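Local coordinates for glycosylation Associate Protein 1 (Streptococcus agalactiae serotype V, PDB 6OYC) that probably takes part, in a complex with Gap2 and Gap3, in the glycosylation and accessory Sec export of a streptococcal adhesin, at residues D17-K25 and Q124-H133. Numbering follows the deposited sequence.
Sequences DNNYLWYFK and QFGEEGNLTH
Two tyrosines of the loop D17-K25 reach across to the hairpin Q124-H133, each gripping a different polar side chain. The hydroxyl of Y20 gives its proton to E127, OH of Y20 lying 2.5 Å from OE1 of E127; the carboxylate lies at the ring's edge, its plane only 25° from that of the ring. E127 can deliver OE1 there because its chain is extended beyond CG (chi2 180°), and a long, weak ion pair with R65 of helix 59-65 also draws on this oxygen. CG of K25 covers one face of the Y20 ring, OD1 of N19 the opposite one.

Y23 plays the reverse role, as acceptor. NE2 of Q124 points almost straight at OH of Y23, 3.0 Å away, and the hydroxyl lies in the amide plane. The bend of the glutamine chain at chi2 (-86°) turns the amide toward the loop. The branched end of L21 suits this spot by spreading over the amide: CD1 lies near NE2 of Q124, while CD2 packs against the amide and meets the H133 ring edge, 3.7 Å from CE1 of H133.

Between these grips sits W22, CD1 of W22 3.2 Å from O of F125 at the indole edge; its NE1 bonds to the carbonyl of F109. Water carries backbone N-H groups to side-chain oxygens across the contact: one molecule accepts from W22 N and lies within hydrogen-bonding distance of Q124 OE1 and F125 O, which compete for its protons; another links E127 N to N19 OD1.

The hairpin joins antiparallel strands 118-125 and 131-138 through a type I turn, G126-G129; at G129's positive phi a CB would jam against the preceding carbonyl oxygen, calling for glycine. The loop packed against it follows strand 2-5 of a parallel, Rossmann-like sheet, so the contact helps join the long antiparallel sheet to the core, consistent with a GT-B-like fold.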
# COMPACT_ATOMS: atom_id res chain seq x y z
N ASP A 17 5.65 12.88 2.51
CA ASP A 17 4.37 12.18 2.61
C ASP A 17 4.22 11.17 1.48
O ASP A 17 4.49 11.48 0.32
CB ASP A 17 3.24 13.24 2.55
CG ASP A 17 1.82 12.68 2.85
OD1 ASP A 17 1.65 11.50 3.25
OD2 ASP A 17 0.86 13.48 2.68
N ASN A 18 3.79 9.95 1.81
CA ASN A 18 3.50 8.95 0.78
C ASN A 18 2.06 9.00 0.30
O ASN A 18 1.68 8.19 -0.55
CB ASN A 18 3.83 7.53 1.28
CG ASN A 18 2.83 7.02 2.33
OD1 ASN A 18 2.11 7.80 2.96
ND2 ASN A 18 2.79 5.70 2.51
N ASN A 19 1.23 9.90 0.83
CA ASN A 19 -0.18 9.87 0.47
C ASN A 19 -0.35 10.14 -1.02
O ASN A 19 0.51 10.71 -1.69
CB ASN A 19 -0.97 10.89 1.31
CG ASN A 19 -2.45 10.52 1.42
OD1 ASN A 19 -2.85 9.42 1.06
ND2 ASN A 19 -3.27 11.44 1.92
N TYR A 20 -1.47 9.66 -1.55
CA TYR A 20 -1.80 9.73 -2.96
C TYR A 20 -3.19 10.34 -3.12
O TYR A 20 -4.00 10.33 -2.19
CB TYR A 20 -1.77 8.33 -3.58
CG TYR A 20 -2.46 7.32 -2.68
CD1 TYR A 20 -3.86 7.24 -2.61
CD2 TYR A 20 -1.71 6.45 -1.87
CE1 TYR A 20 -4.49 6.33 -1.77
CE2 TYR A 20 -2.34 5.54 -1.03
CZ TYR A 20 -3.72 5.48 -0.98
OH TYR A 20 -4.32 4.57 -0.13
N LEU A 21 -3.48 10.87 -4.29
CA LEU A 21 -4.84 11.32 -4.56
C LEU A 21 -5.80 10.14 -4.50
O LEU A 21 -5.49 9.04 -4.97
CB LEU A 21 -4.92 12.00 -5.92
CG LEU A 21 -3.85 13.08 -6.13
CD1 LEU A 21 -3.96 13.69 -7.54
CD2 LEU A 21 -3.98 14.14 -5.05
N TRP A 22 -7.00 10.38 -3.95
CA TRP A 22 -7.92 9.28 -3.70
C TRP A 22 -8.29 8.53 -4.98
O TRP A 22 -8.62 7.34 -4.92
CB TRP A 22 -9.19 9.79 -3.01
CG TRP A 22 -10.20 10.52 -3.87
CD1 TRP A 22 -10.41 11.88 -3.92
CD2 TRP A 22 -11.18 9.94 -4.76
NE1 TRP A 22 -11.43 12.17 -4.79
CE2 TRP A 22 -11.93 11.01 -5.31
CE3 TRP A 22 -11.50 8.63 -5.13
CZ2 TRP A 22 -12.98 10.80 -6.22
CZ3 TRP A 22 -12.54 8.42 -6.03
CH2 TRP A 22 -13.26 9.50 -6.57
N TYR A 23 -8.24 9.20 -6.12
CA TYR A 23 -8.63 8.61 -7.39
C TYR A 23 -7.43 8.18 -8.22
O TYR A 23 -7.59 7.90 -9.41
CB TYR A 23 -9.47 9.61 -8.18
CG TYR A 23 -8.81 10.98 -8.34
CD1 TYR A 23 -7.90 11.23 -9.37
CD2 TYR A 23 -9.09 12.02 -7.46
CE1 TYR A 23 -7.29 12.48 -9.52
CE2 TYR A 23 -8.50 13.28 -7.60
CZ TYR A 23 -7.61 13.51 -8.63
OH TYR A 23 -7.02 14.75 -8.77
N PHE A 24 -6.23 8.17 -7.64
CA PHE A 24 -5.02 7.96 -8.44
C PHE A 24 -3.97 7.21 -7.62
O PHE A 24 -2.78 7.57 -7.63
CB PHE A 24 -4.47 9.29 -8.96
CG PHE A 24 -3.82 9.20 -10.31
CD1 PHE A 24 -4.46 8.55 -11.35
CD2 PHE A 24 -2.57 9.74 -10.52
CE1 PHE A 24 -3.87 8.46 -12.61
CE2 PHE A 24 -1.97 9.65 -11.77
CZ PHE A 24 -2.63 9.00 -12.82
N LYS A 25 -4.38 6.19 -6.89
CA LYS A 25 -3.44 5.47 -6.03
C LYS A 25 -2.46 4.64 -6.86
O LYS A 25 -2.89 3.92 -7.76
CB LYS A 25 -4.20 4.58 -5.06
CG LYS A 25 -3.33 3.74 -4.12
CD LYS A 25 -4.18 2.64 -3.49
CE LYS A 25 -3.36 1.45 -3.01
NZ LYS A 25 -2.55 0.84 -4.10
N GLN A 124 -8.54 18.96 -2.36
CA GLN A 124 -8.33 17.53 -2.54
C GLN A 124 -8.73 16.78 -1.29
O GLN A 124 -8.49 17.24 -0.16
CB GLN A 124 -6.87 17.22 -2.89
CG GLN A 124 -6.50 17.62 -4.34
CD GLN A 124 -6.84 16.54 -5.34
OE1 GLN A 124 -7.44 15.52 -4.99
NE2 GLN A 124 -6.43 16.74 -6.60
N PHE A 125 -9.33 15.60 -1.49
CA PHE A 125 -9.84 14.78 -0.40
C PHE A 125 -9.12 13.43 -0.37
O PHE A 125 -8.72 12.90 -1.40
CB PHE A 125 -11.36 14.59 -0.53
CG PHE A 125 -12.11 15.89 -0.62
CD1 PHE A 125 -12.32 16.51 -1.85
CD2 PHE A 125 -12.54 16.53 0.52
CE1 PHE A 125 -12.99 17.73 -1.93
CE2 PHE A 125 -13.22 17.73 0.45
CZ PHE A 125 -13.44 18.33 -0.79
N GLY A 126 -8.95 12.91 0.84
CA GLY A 126 -8.29 11.64 1.03
C GLY A 126 -9.19 10.45 0.71
O GLY A 126 -10.38 10.57 0.39
N GLU A 127 -8.58 9.26 0.83
CA GLU A 127 -9.32 8.02 0.68
C GLU A 127 -10.50 7.97 1.65
O GLU A 127 -11.58 7.48 1.30
CB GLU A 127 -8.38 6.83 0.89
CG GLU A 127 -8.96 5.48 0.49
CD GLU A 127 -7.98 4.34 0.72
OE1 GLU A 127 -6.78 4.52 0.41
OE2 GLU A 127 -8.41 3.25 1.19
N GLU A 128 -10.31 8.46 2.87
CA GLU A 128 -11.36 8.46 3.87
C GLU A 128 -12.20 9.73 3.80
O GLU A 128 -13.05 9.95 4.66
CB GLU A 128 -10.77 8.28 5.29
CG GLU A 128 -10.25 6.86 5.61
CD GLU A 128 -8.90 6.54 4.95
OE1 GLU A 128 -8.12 7.48 4.70
OE2 GLU A 128 -8.63 5.35 4.69
N GLY A 129 -11.97 10.58 2.79
CA GLY A 129 -12.75 11.77 2.56
C GLY A 129 -12.27 13.01 3.29
O GLY A 129 -12.82 14.09 3.06
N ASN A 130 -11.28 12.89 4.16
CA ASN A 130 -10.79 14.04 4.90
C ASN A 130 -10.04 15.00 3.98
O ASN A 130 -9.36 14.58 3.03
CB ASN A 130 -9.89 13.58 6.04
CG ASN A 130 -8.69 12.77 5.55
OD1 ASN A 130 -8.83 11.82 4.77
ND2 ASN A 130 -7.50 13.16 5.98
N LEU A 131 -10.19 16.30 4.23
CA LEU A 131 -9.38 17.29 3.54
C LEU A 131 -7.89 17.00 3.75
O LEU A 131 -7.41 16.97 4.89
CB LEU A 131 -9.74 18.69 4.05
CG LEU A 131 -8.85 19.82 3.53
CD1 LEU A 131 -9.21 20.10 2.07
CD2 LEU A 131 -9.03 21.06 4.38
N THR A 132 -7.16 16.77 2.66
CA THR A 132 -5.73 16.50 2.72
C THR A 132 -4.89 17.71 2.31
O THR A 132 -3.96 18.09 3.03
CB THR A 132 -5.36 15.31 1.83
OG1 THR A 132 -5.98 15.47 0.54
CG2 THR A 132 -5.83 14.01 2.46
N HIS A 133 -5.19 18.32 1.17
CA HIS A 133 -4.42 19.50 0.82
C HIS A 133 -5.24 20.43 -0.06
O HIS A 133 -6.21 20.02 -0.71
CB HIS A 133 -3.07 19.14 0.17
CG HIS A 133 -3.18 18.45 -1.16
ND1 HIS A 133 -3.20 17.07 -1.28
CD2 HIS A 133 -3.17 18.94 -2.42
CE1 HIS A 133 -3.24 16.75 -2.56
NE2 HIS A 133 -3.21 17.86 -3.27
O HOH W 1 -5.88 9.14 1.51
O HOH W 2 -5.34 13.25 -1.15
O HOH W 3 -7.19 13.32 -3.32